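PDB 4EBG: uncharacterized protein from Staphylococcus aureus subsp. aureus Mu50, which is of unknown function but is a probably secreted staphylococcal protein of the DUF4467 family, with a cystatin-like fold of one long helix packed on an antiparallel sheet. Local coordinates for residues T26-I31 against G50-K55; K11-M16 against Y61-E66; D35-V40 against E92-E97. All coordinates share one frame; numbering follows the deposited sequence.

Contact 1: T26-I31 against G50-K55; sequences TIKTDI and GIQLYK. With PO4 (phosphate ion), chain D.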
loop_
_atom_site.group_PDB
_atom_site.type_symbol
_atom_site.label_atom_id
_atom_site.label_comp_id
_atom_site.label_asym_id
_atom_site.label_seq_id
_atom_site.Cartn_x
_atom_site.Cartn_y
_atom_site.Cartn_z
ATOM N N THR B 26 -3.322 -8.325 3.714
ATOM C CA THR B 26 -3.722 -8.278 5.122
ATOM C C THR B 26 -4.058 -6.873 5.614
ATOM O O THR B 26 -4.536 -6.707 6.745
ATOM C CB THR B 26 -2.655 -8.859 6.027
ATOM O OG1 THR B 26 -1.477 -8.075 5.910
ATOM C CG2 THR B 26 -2.350 -10.312 5.696
ATOM N N ILE B 27 -3.833 -5.877 4.793
ATOM C CA ILE B 27 -4.172 -4.494 5.134
ATOM C C ILE B 27 -5.680 -4.272 5.151
ATOM O O ILE B 27 -6.386 -4.647 4.239
ATOM C CB ILE B 27 -3.434 -3.479 4.190
ATOM C CG1 ILE B 27 -1.933 -3.530 4.479
ATOM C CG2 ILE B 27 -3.947 -2.052 4.345
ATOM C CD1 ILE B 27 -1.069 -2.710 3.547
ATOM N N LYS B 28 -6.134 -3.671 6.248
ATOM C CA LYS B 28 -7.535 -3.356 6.461
ATOM C C LYS B 28 -7.958 -2.144 5.671
ATOM O O LYS B 28 -7.309 -1.104 5.722
ATOM C CB LYS B 28 -7.812 -3.188 7.971
ATOM C CG LYS B 28 -9.228 -2.955 8.398
ATOM C CD LYS B 28 -9.388 -3.023 9.917
ATOM C CE LYS B 28 -10.805 -2.600 10.359
ATOM N NZ LYS B 28 -11.771 -3.652 9.888
ATOM N N THR B 29 -9.118 -2.240 4.994
ATOM C CA THR B 29 -9.595 -1.194 4.071
ATOM C C THR B 29 -10.886 -0.455 4.431
ATOM O O THR B 29 -11.392 0.342 3.648
ATOM C CB THR B 29 -9.692 -1.761 2.656
ATOM O OG1 THR B 29 -10.696 -2.767 2.660
ATOM C CG2 THR B 29 -8.350 -2.380 2.213
ATOM N N ASP B 30 -11.363 -0.695 5.644
ATOM C CA ASP B 30 -12.590 -0.113 6.192
ATOM C C ASP B 30 -12.298 0.477 7.556
ATOM O O ASP B 30 -12.906 0.119 8.581
ATOM C CB ASP B 30 -13.765 -1.116 6.216
ATOM C CG ASP B 30 -13.510 -2.348 7.030
ATOM O OD1 ASP B 30 -12.346 -2.761 7.292
ATOM O OD2 ASP B 30 -14.549 -2.970 7.406
ATOM N N ILE B 31 -11.356 1.414 7.568
ATOM C CA ILE B 31 -10.909 2.058 8.782
ATOM C C ILE B 31 -11.989 3.068 9.189
ATOM O O ILE B 31 -12.400 3.893 8.365
ATOM C CB ILE B 31 -9.556 2.774 8.603
ATOM C CG1 ILE B 31 -8.456 1.813 8.090
ATOM C CG2 ILE B 31 -9.143 3.491 9.877
ATOM C CD1 ILE B 31 -8.154 0.648 9.008
ATOM N N GLY B 50 -4.396 6.684 15.054
ATOM C CA GLY B 50 -3.973 5.350 15.395
ATOM C C GLY B 50 -5.076 4.401 14.942
ATOM O O GLY B 50 -6.209 4.517 15.370
ATOM N N ILE B 51 -4.709 3.409 14.120
ATOM C CA ILE B 51 -5.691 2.607 13.453
ATOM C C ILE B 51 -5.294 1.138 13.470
ATOM O O ILE B 51 -4.122 0.788 13.607
ATOM C CB ILE B 51 -5.873 3.070 11.971
ATOM C CG1 ILE B 51 -4.647 2.788 11.114
ATOM C CG2 ILE B 51 -6.309 4.509 11.885
ATOM C CD1 ILE B 51 -4.819 2.899 9.651
ATOM N N GLN B 52 -6.287 0.295 13.261
ATOM C CA GLN B 52 -6.048 -1.138 13.061
ATOM C C GLN B 52 -5.633 -1.383 11.607
ATOM O O GLN B 52 -6.441 -1.577 10.729
ATOM C CB GLN B 52 -7.283 -1.977 13.389
ATOM C CG GLN B 52 -6.982 -3.486 13.354
ATOM C CD GLN B 52 -8.243 -4.349 13.332
ATOM O OE1 GLN B 52 -9.382 -3.888 13.488
ATOM N NE2 GLN B 52 -8.046 -5.589 13.070
ATOM N N LEU B 53 -4.335 -1.288 11.325
ATOM C CA LEU B 53 -3.834 -1.313 9.956
ATOM C C LEU B 53 -4.033 -2.670 9.317
ATOM O O LEU B 53 -4.212 -2.746 8.120
ATOM C CB LEU B 53 -2.354 -0.943 9.972
ATOM C CG LEU B 53 -1.590 -0.943 8.663
ATOM C CD1 LEU B 53 -2.235 0.053 7.627
ATOM C CD2 LEU B 53 -0.113 -0.578 8.935
ATOM N N TYR B 54 -3.929 -3.720 10.112
ATOM C CA TYR B 54 -4.018 -5.084 9.612
ATOM C C TYR B 54 -5.271 -5.776 10.077
ATOM O O TYR B 54 -5.635 -5.714 11.243
ATOM C CB TYR B 54 -2.787 -5.844 10.023
ATOM C CG TYR B 54 -1.499 -5.252 9.542
ATOM C CD1 TYR B 54 -1.099 -5.409 8.219
ATOM C CD2 TYR B 54 -0.675 -4.533 10.403
ATOM C CE1 TYR B 54 0.106 -4.883 7.787
ATOM C CE2 TYR B 54 0.520 -4.000 9.983
ATOM C CZ TYR B 54 0.893 -4.165 8.666
ATOM O OH TYR B 54 2.086 -3.615 8.258
ATOM N N LYS B 55 -5.916 -6.493 9.152
ATOM C CA LYS B 55 -7.170 -7.150 9.474
ATOM C C LYS B 55 -6.961 -8.246 10.536
ATOM O O LYS B 55 -7.881 -8.500 11.346
ATOM C CB LYS B 55 -7.827 -7.721 8.210
ATOM C CG LYS B 55 -8.275 -6.705 7.192
ATOM C CD LYS B 55 -8.801 -7.427 5.951
ATOM C CE LYS B 55 -7.740 -8.331 5.339
ATOM N NZ LYS B 55 -8.314 -9.080 4.174
HETATM P P PO4 D . -14.798 -4.227 12.029
HETATM O O1 PO4 D . -13.868 -4.698 13.150
HETATM O O2 PO4 D . -16.050 -3.883 12.734
HETATM O O3 PO4 D . -14.109 -3.055 11.349
HETATM O O4 PO4 D . -14.962 -5.451 11.086
HETATM O O HOH W 1 -7.361 -6.392 2.456
HETATM O O HOH W 2 -11.402 -5.592 11.776
#
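K28 and I31 reach across from the loop 26-31 to Q52 and I51; Q52 is the centre of an inverse gamma turn. The lysine chain crosses the glutamine at a slant: CD of K28 lies 3.4 Å from the backbone O of Q52, and its CE passes the side-chain OE1. With CG anti to the backbone N (chi1 -176°) the chain starts out toward the turn; it stays extended up to chi4, which bends NZ back. There the ammonium meets D30 OD1 in a 2.8 Å salt bridge, approaching from above the carboxylate plane. The same NZ donates to a phosphate ion, probably from the crystallisation liquor and also bound by K32, and to a water that bridges Q52 OE1 and the phosphate. Beside this polar cluster I31 and I51 cross at about a right angle, their CG2 methyls 3.6 Å apart, while CD1 of I31 presses on Q52 O. At the other end the backbones form a single bridge between I27 and Y54: K28 N donates to L53 O at 2.8 Å, and K55 N to T26 O in a nearly linear bond of the same length. T26 OG1 and I27 CG1 approach the Y54 ring obliquely; L53 CG lies over the centre of one ring face, 3.9 Å above it. CG of K55, a side chain modelled in two conformers, lies against K28 CA. The contact ties the loop after helix 3-23 to strand 46-52 and the residues that follow it: I27 and I31 also rest on that helix, L53 and I51 pack on strand 60-68, and Y54 meets the ring of Y61 edge-to-face and Q24 of the second subunit.

Contact 2: K11-M16 against Y61-E66; sequences KEQNQM and YYFAYE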
loop_
_atom_site.group_PDB
_atom_site.type_symbol
_atom_site.label_atom_id
_atom_site.label_comp_id
_atom_site.label_asym_id
_atom_site.label_seq_id
_atom_site.Cartn_x
_atom_site.Cartn_y
_atom_site.Cartn_z
ATOM N N LYS B 11 -10.453 9.556 4.956
ATOM C CA LYS B 11 -10.668 9.213 3.544
ATOM C C LYS B 11 -9.345 8.859 2.890
ATOM O O LYS B 11 -9.229 7.877 2.140
ATOM C CB LYS B 11 -11.339 10.378 2.845
ATOM C CG LYS B 11 -11.502 10.135 1.348
ATOM C CD LYS B 11 -12.382 11.224 0.686
ATOM C CE LYS B 11 -12.434 11.084 -0.813
ATOM N NZ LYS B 11 -11.204 11.571 -1.475
ATOM N N GLU B 12 -8.317 9.678 3.135
ATOM C CA GLU B 12 -7.024 9.467 2.529
ATOM C C GLU B 12 -6.433 8.141 3.045
ATOM O O GLU B 12 -5.866 7.392 2.270
ATOM C CB GLU B 12 -6.101 10.650 2.823
ATOM C CG GLU B 12 -4.761 10.533 2.193
ATOM C CD GLU B 12 -4.764 10.617 0.689
ATOM O OE1 GLU B 12 -5.763 11.079 0.094
ATOM O OE2 GLU B 12 -3.716 10.238 0.110
ATOM N N GLN B 13 -6.535 7.880 4.345
ATOM C CA GLN B 13 -6.009 6.667 4.879
ATOM C C GLN B 13 -6.660 5.473 4.206
ATOM O O GLN B 13 -5.993 4.480 3.849
ATOM C CB GLN B 13 -6.236 6.574 6.391
ATOM C CG GLN B 13 -5.555 5.322 7.021
ATOM C CD GLN B 13 -4.080 5.424 7.103
ATOM O OE1 GLN B 13 -3.594 6.405 7.618
ATOM N NE2 GLN B 13 -3.344 4.411 6.657
ATOM N N ASN B 14 -7.977 5.499 4.070
ATOM C CA ASN B 14 -8.662 4.376 3.434
ATOM C C ASN B 14 -8.272 4.220 1.951
ATOM O O ASN B 14 -8.149 3.097 1.476
ATOM C CB ASN B 14 -10.170 4.510 3.621
ATOM C CG ASN B 14 -10.617 3.985 4.954
ATOM O OD1 ASN B 14 -10.356 2.846 5.261
ATOM N ND2 ASN B 14 -11.283 4.802 5.764
ATOM N N GLN B 15 -8.115 5.330 1.239
ATOM C CA GLN B 15 -7.713 5.287 -0.159
ATOM C C GLN B 15 -6.361 4.632 -0.272
ATOM O O GLN B 15 -6.137 3.760 -1.127
ATOM C CB GLN B 15 -7.698 6.690 -0.765
ATOM C CG GLN B 15 -9.088 7.244 -1.079
ATOM C CD GLN B 15 -9.053 8.669 -1.569
ATOM O OE1 GLN B 15 -8.238 9.467 -1.123
ATOM N NE2 GLN B 15 -9.949 9.000 -2.476
HETATM N N MSE B 16 -5.400 5.061 0.544
HETATM C CA MSE B 16 -4.075 4.442 0.498
HETATM C C MSE B 16 -4.094 2.986 0.917
HETATM O O MSE B 16 -3.454 2.161 0.323
HETATM C CB MSE B 16 -3.104 5.230 1.377
HETATM C CG MSE B 16 -2.803 6.630 0.817
HETATM SE SE MSE B 16 -1.392 7.512 1.760
HETATM C CE MSE B 16 -2.306 7.595 3.380
ATOM N N TYR B 61 -1.566 1.152 14.802
ATOM C CA TYR B 61 -0.470 1.755 14.069
ATOM C C TYR B 61 -0.795 3.223 13.873
ATOM O O TYR B 61 -1.913 3.563 13.473
ATOM C CB TYR B 61 -0.265 1.055 12.731
ATOM C CG TYR B 61 0.213 -0.347 12.903
ATOM C CD1 TYR B 61 -0.648 -1.391 13.231
ATOM C CD2 TYR B 61 1.534 -0.639 12.734
ATOM C CE1 TYR B 61 -0.215 -2.685 13.401
ATOM C CE2 TYR B 61 1.993 -1.968 12.884
ATOM C CZ TYR B 61 1.088 -2.960 13.223
ATOM O OH TYR B 61 1.510 -4.261 13.369
ATOM N N TYR B 62 0.183 4.108 14.128
ATOM C CA TYR B 62 -0.039 5.543 14.124
ATOM C C TYR B 62 0.561 6.190 12.879
ATOM O O TYR B 62 1.642 5.785 12.399
ATOM C CB TYR B 62 0.523 6.151 15.411
ATOM C CG TYR B 62 -0.377 5.845 16.610
ATOM C CD1 TYR B 62 -0.280 4.661 17.296
ATOM C CD2 TYR B 62 -1.317 6.774 17.039
ATOM C CE1 TYR B 62 -1.119 4.389 18.384
ATOM C CE2 TYR B 62 -2.124 6.536 18.102
ATOM C CZ TYR B 62 -2.031 5.321 18.776
ATOM O OH TYR B 62 -2.911 5.073 19.830
ATOM N N PHE B 63 -0.088 7.238 12.413
ATOM C CA PHE B 63 0.291 8.010 11.250
ATOM C C PHE B 63 0.007 9.478 11.489
ATOM O O PHE B 63 -1.031 9.820 12.078
ATOM C CB PHE B 63 -0.511 7.585 10.024
ATOM C CG PHE B 63 -0.313 6.149 9.662
ATOM C CD1 PHE B 63 0.838 5.721 8.970
ATOM C CD2 PHE B 63 -1.247 5.211 10.030
ATOM C CE1 PHE B 63 1.024 4.399 8.672
ATOM C CE2 PHE B 63 -1.043 3.900 9.746
ATOM C CZ PHE B 63 0.059 3.491 9.016
ATOM N N ALA B 64 0.958 10.332 11.123
ATOM C CA ALA B 64 0.781 11.753 11.199
ATOM C C ALA B 64 0.434 12.339 9.839
ATOM O O ALA B 64 1.094 12.023 8.837
ATOM C CB ALA B 64 2.048 12.437 11.745
ATOM N N TYR B 65 -0.571 13.206 9.805
ATOM C CA TYR B 65 -0.977 13.920 8.618
ATOM C C TYR B 65 -0.806 15.404 8.860
ATOM O O TYR B 65 -1.030 15.911 9.984
ATOM C CB TYR B 65 -2.470 13.644 8.290
ATOM C CG TYR B 65 -2.736 12.280 7.739
ATOM C CD1 TYR B 65 -2.718 11.170 8.531
ATOM C CD2 TYR B 65 -3.009 12.109 6.411
ATOM C CE1 TYR B 65 -2.942 9.916 8.008
ATOM C CE2 TYR B 65 -3.260 10.850 5.877
ATOM C CZ TYR B 65 -3.227 9.779 6.665
ATOM O OH TYR B 65 -3.473 8.547 6.088
ATOM N N GLU B 66 -0.527 16.096 7.772
ATOM C CA GLU B 66 -0.619 17.561 7.784
ATOM C C GLU B 66 -1.785 17.966 6.920
ATOM O O GLU B 66 -2.084 17.312 5.905
ATOM C CB GLU B 66 0.647 18.169 7.212
ATOM C CG GLU B 66 1.824 17.947 8.085
ATOM C CD GLU B 66 3.023 18.689 7.610
ATOM O OE1 GLU B 66 3.130 19.902 7.906
ATOM O OE2 GLU B 66 3.831 18.041 6.928
#
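Y65 and F63 of strand 60-68 meet Q13 of helix 3-23 where the long helix packs on the antiparallel sheet, the layering of the cystatin-like fold. The axes of the two segments run 11.3 Å apart at 121°, and large side chains span the gap. The tight part is the buried group round the tyrosine hydroxyl. Y65 OH donates to Q13 OE1 over 2.6 Å, standing well above the amide's carbonyl plane, while OE1 lies in the plane of the phenol ring, at its edge. Q13 is bent at chi2 (73°), which turns CD toward the strand. Its amide is steeply inclined to the Y65 ring, yet only 35° from the plane of F63. NE2 sits over one face of F63, 3.8 Å above the plane and offset toward the rim, and also donates to N17 one helical turn on. Selenomethionine M16, in one of its two modelled conformers, comes to the tyrosine tip to tip with its CE. V23 of the second subunit packs against Q13, so the buried amide lies close to the dimer interface. The looser side is at E12, which is partly exposed: the carboxylate leads away from the strand, and the touch is made by CG, which lies at the edge of the Y65 ring, 4.0 Å from Y65 CE2.

Contact 3: D35-V40 against E92-E97; sequences DSNTHV and EDENVE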
loop_
_atom_site.group_PDB
_atom_site.type_symbol
_atom_site.label_atom_id
_atom_site.label_comp_id
_atom_site.label_asym_id
_atom_site.label_seq_id
_atom_site.Cartn_x
_atom_site.Cartn_y
_atom_site.Cartn_z
ATOM N N ASP B 35 -13.530 3.445 15.783
ATOM C CA ASP B 35 -12.729 2.303 16.202
ATOM C C ASP B 35 -11.237 2.648 16.252
ATOM O O ASP B 35 -10.376 1.750 16.340
ATOM C CB ASP B 35 -12.944 1.134 15.257
ATOM C CG ASP B 35 -14.350 0.581 15.295
ATOM O OD1 ASP B 35 -15.041 0.741 16.329
ATOM O OD2 ASP B 35 -14.747 -0.020 14.290
ATOM N N SER B 36 -10.918 3.941 16.172
ATOM C CA SER B 36 -9.545 4.405 16.038
ATOM C C SER B 36 -9.279 5.454 17.127
ATOM O O SER B 36 -10.206 5.833 17.884
ATOM C CB SER B 36 -9.343 4.977 14.656
ATOM O OG SER B 36 -9.613 4.005 13.638
ATOM N N ASN B 37 -8.047 5.928 17.186
ATOM C CA ASN B 37 -7.656 7.044 18.009
ATOM C C ASN B 37 -7.301 8.213 17.128
ATOM O O ASN B 37 -6.590 8.069 16.140
ATOM C CB ASN B 37 -6.498 6.648 18.897
ATOM C CG ASN B 37 -6.885 5.603 19.896
ATOM O OD1 ASN B 37 -8.061 5.530 20.305
ATOM N ND2 ASN B 37 -5.903 4.820 20.339
ATOM N N THR B 38 -7.800 9.422 17.435
ATOM C CA THR B 38 -7.556 10.632 16.709
ATOM C C THR B 38 -7.166 11.757 17.639
ATOM O O THR B 38 -7.835 11.979 18.665
ATOM C CB THR B 38 -8.800 11.063 15.884
ATOM O OG1 THR B 38 -9.273 9.954 15.136
ATOM C CG2 THR B 38 -8.519 12.228 15.000
ATOM N N HIS B 39 -6.094 12.466 17.316
ATOM C CA HIS B 39 -5.683 13.658 18.018
ATOM C C HIS B 39 -5.368 14.764 17.029
ATOM O O HIS B 39 -4.721 14.518 16.003
ATOM C CB HIS B 39 -4.458 13.426 18.891
ATOM C CG HIS B 39 -4.720 12.539 20.070
ATOM N ND1 HIS B 39 -4.722 11.171 19.983
ATOM C CD2 HIS B 39 -5.008 12.836 21.367
ATOM C CE1 HIS B 39 -4.989 10.656 21.174
ATOM N NE2 HIS B 39 -5.128 11.641 22.039
ATOM N N VAL B 40 -5.811 15.989 17.306
ATOM C CA VAL B 40 -5.530 17.160 16.495
ATOM C C VAL B 40 -4.603 18.093 17.263
ATOM O O VAL B 40 -4.787 18.312 18.482
ATOM C CB VAL B 40 -6.826 17.917 16.114
ATOM C CG1 VAL B 40 -6.539 19.175 15.317
ATOM C CG2 VAL B 40 -7.794 16.988 15.407
ATOM N N GLU B 92 -9.291 15.229 21.055
ATOM C CA GLU B 92 -8.999 13.796 21.238
ATOM C C GLU B 92 -10.294 13.015 21.022
ATOM O O GLU B 92 -11.344 13.363 21.598
ATOM C CB GLU B 92 -8.467 13.516 22.661
ATOM C CG GLU B 92 -8.306 12.027 23.025
ATOM C CD GLU B 92 -7.636 11.822 24.369
ATOM O OE1 GLU B 92 -8.272 12.057 25.415
ATOM O OE2 GLU B 92 -6.475 11.357 24.395
ATOM N N ASP B 93 -10.210 11.913 20.275
ATOM C CA ASP B 93 -11.274 10.940 20.122
ATOM C C ASP B 93 -10.596 9.580 20.281
ATOM O O ASP B 93 -10.022 9.067 19.335
ATOM C CB ASP B 93 -11.967 11.119 18.756
ATOM C CG ASP B 93 -13.144 10.212 18.534
ATOM O OD1 ASP B 93 -13.438 9.408 19.423
ATOM O OD2 ASP B 93 -13.776 10.326 17.442
ATOM N N GLU B 94 -10.549 9.093 21.509
ATOM C CA GLU B 94 -9.780 7.915 21.883
ATOM C C GLU B 94 -10.708 6.754 22.098
ATOM O O GLU B 94 -11.410 6.695 23.114
ATOM C CB GLU B 94 -9.001 8.180 23.177
ATOM C CG GLU B 94 -7.971 7.159 23.528
ATOM C CD GLU B 94 -6.650 7.311 22.797
ATOM O OE1 GLU B 94 -6.542 8.136 21.867
ATOM O OE2 GLU B 94 -5.723 6.577 23.184
ATOM N N ASN B 95 -10.759 5.853 21.149
ATOM C CA ASN B 95 -11.629 4.713 21.219
ATOM C C ASN B 95 -10.948 3.384 21.523
ATOM O O ASN B 95 -11.630 2.395 21.791
ATOM C CB ASN B 95 -12.400 4.589 19.938
ATOM C CG ASN B 95 -13.267 5.779 19.706
ATOM O OD1 ASN B 95 -14.252 5.984 20.448
ATOM N ND2 ASN B 95 -12.915 6.605 18.729
ATOM N N VAL B 96 -9.604 3.382 21.536
ATOM C CA VAL B 96 -8.837 2.166 21.809
ATOM C C VAL B 96 -7.824 2.504 22.873
ATOM O O VAL B 96 -6.882 3.269 22.623
ATOM C CB VAL B 96 -8.177 1.614 20.551
ATOM C CG1 VAL B 96 -7.344 0.349 20.925
ATOM C CG2 VAL B 96 -9.217 1.320 19.468
ATOM N N GLU B 97 -8.085 1.985 24.089
ATOM C CA GLU B 97 -7.171 2.065 25.211
ATOM C C GLU B 97 -6.275 0.833 25.204
ATOM O O GLU B 97 -6.751 -0.358 25.201
ATOM C CB GLU B 97 -7.916 2.148 26.550
ATOM C CG GLU B 97 -8.375 3.545 26.956
ATOM C CD GLU B 97 -8.837 3.634 28.412
ATOM O OE1 GLU B 97 -7.996 3.493 29.324
ATOM O OE2 GLU B 97 -10.039 3.873 28.642
HETATM O O HOH W 3 -10.951 8.514 16.660
#
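Strands 37-41 and 91-94 run antiparallel, 169° between the segment directions, with T38 and D93 as a hydrogen-bonded pair flanked by the non-hydrogen-bonded pairs N37-E94 and H39-E92. This is the edge of the antiparallel sheet of the cystatin-like fold, 91-94 being an outermost strand within the chain. T38 N and D93 N each donate to the other residue's carbonyl O at 2.9 Å. On the face that carries N37, H39, E92 and E94, the imidazole and E92 lie side by side, pointing the same way. H39 NE2 donates to E92 OE2 over 2.7 Å, meeting it on the anti side with the ring steeply turned against the carboxylate. E94 OE1 lies at the edge of the same ring, near CE1. The E94 chain bends at chi2 (81°), and its carboxylate lies over the N37 amide, the two planes stacked 7° apart. The N37 side chain bonds the backbone of N95 and V96 just past strand 91-94: OD1 accepts from V96 N and weakly from N95 N, and ND2 donates in its own amide plane to a lone pair of V96 O at 2.9 Å. The same ND2 also bonds to the hydroxyl of Y62. On the T38-D93 face, T38 OG1 bonds to Y10 OH of helix 3-23 and to a water that also lies 2.9 Å from D93 O. Near the C-terminal end, CG2 of V96 packs 3.4 Å from D35 O. N95 ND2 donates to D93 OD1 from above the carboxylate plane, and also to S36 O, where the donor lies in the carbonyl plane at 2.9 Å.

How the contacts relate
Along the chain the first segments come in the order contact 2, contact 1, contact 3, and the second segments as 50-55, 61-66, 92-97; contact 1 thus falls within the span of contact 2, and contact 3 interlaces with both. All three reach one antiparallel sheet, ordered 71-74, 60-68, 46-52, 37-41, 91-94. Contact 2 lies about 11 Å from contact 1 and 14 Å from contact 3, centre to centre; contacts 1 and 3 are about 15 Å apart. Backbone bonds I51-Y61 and G50-N37 join neighbouring strands, and I31 N bonds N14 OD1 on the helix. Helix, following loop and sheet edge are thereby connected in a single compact domain.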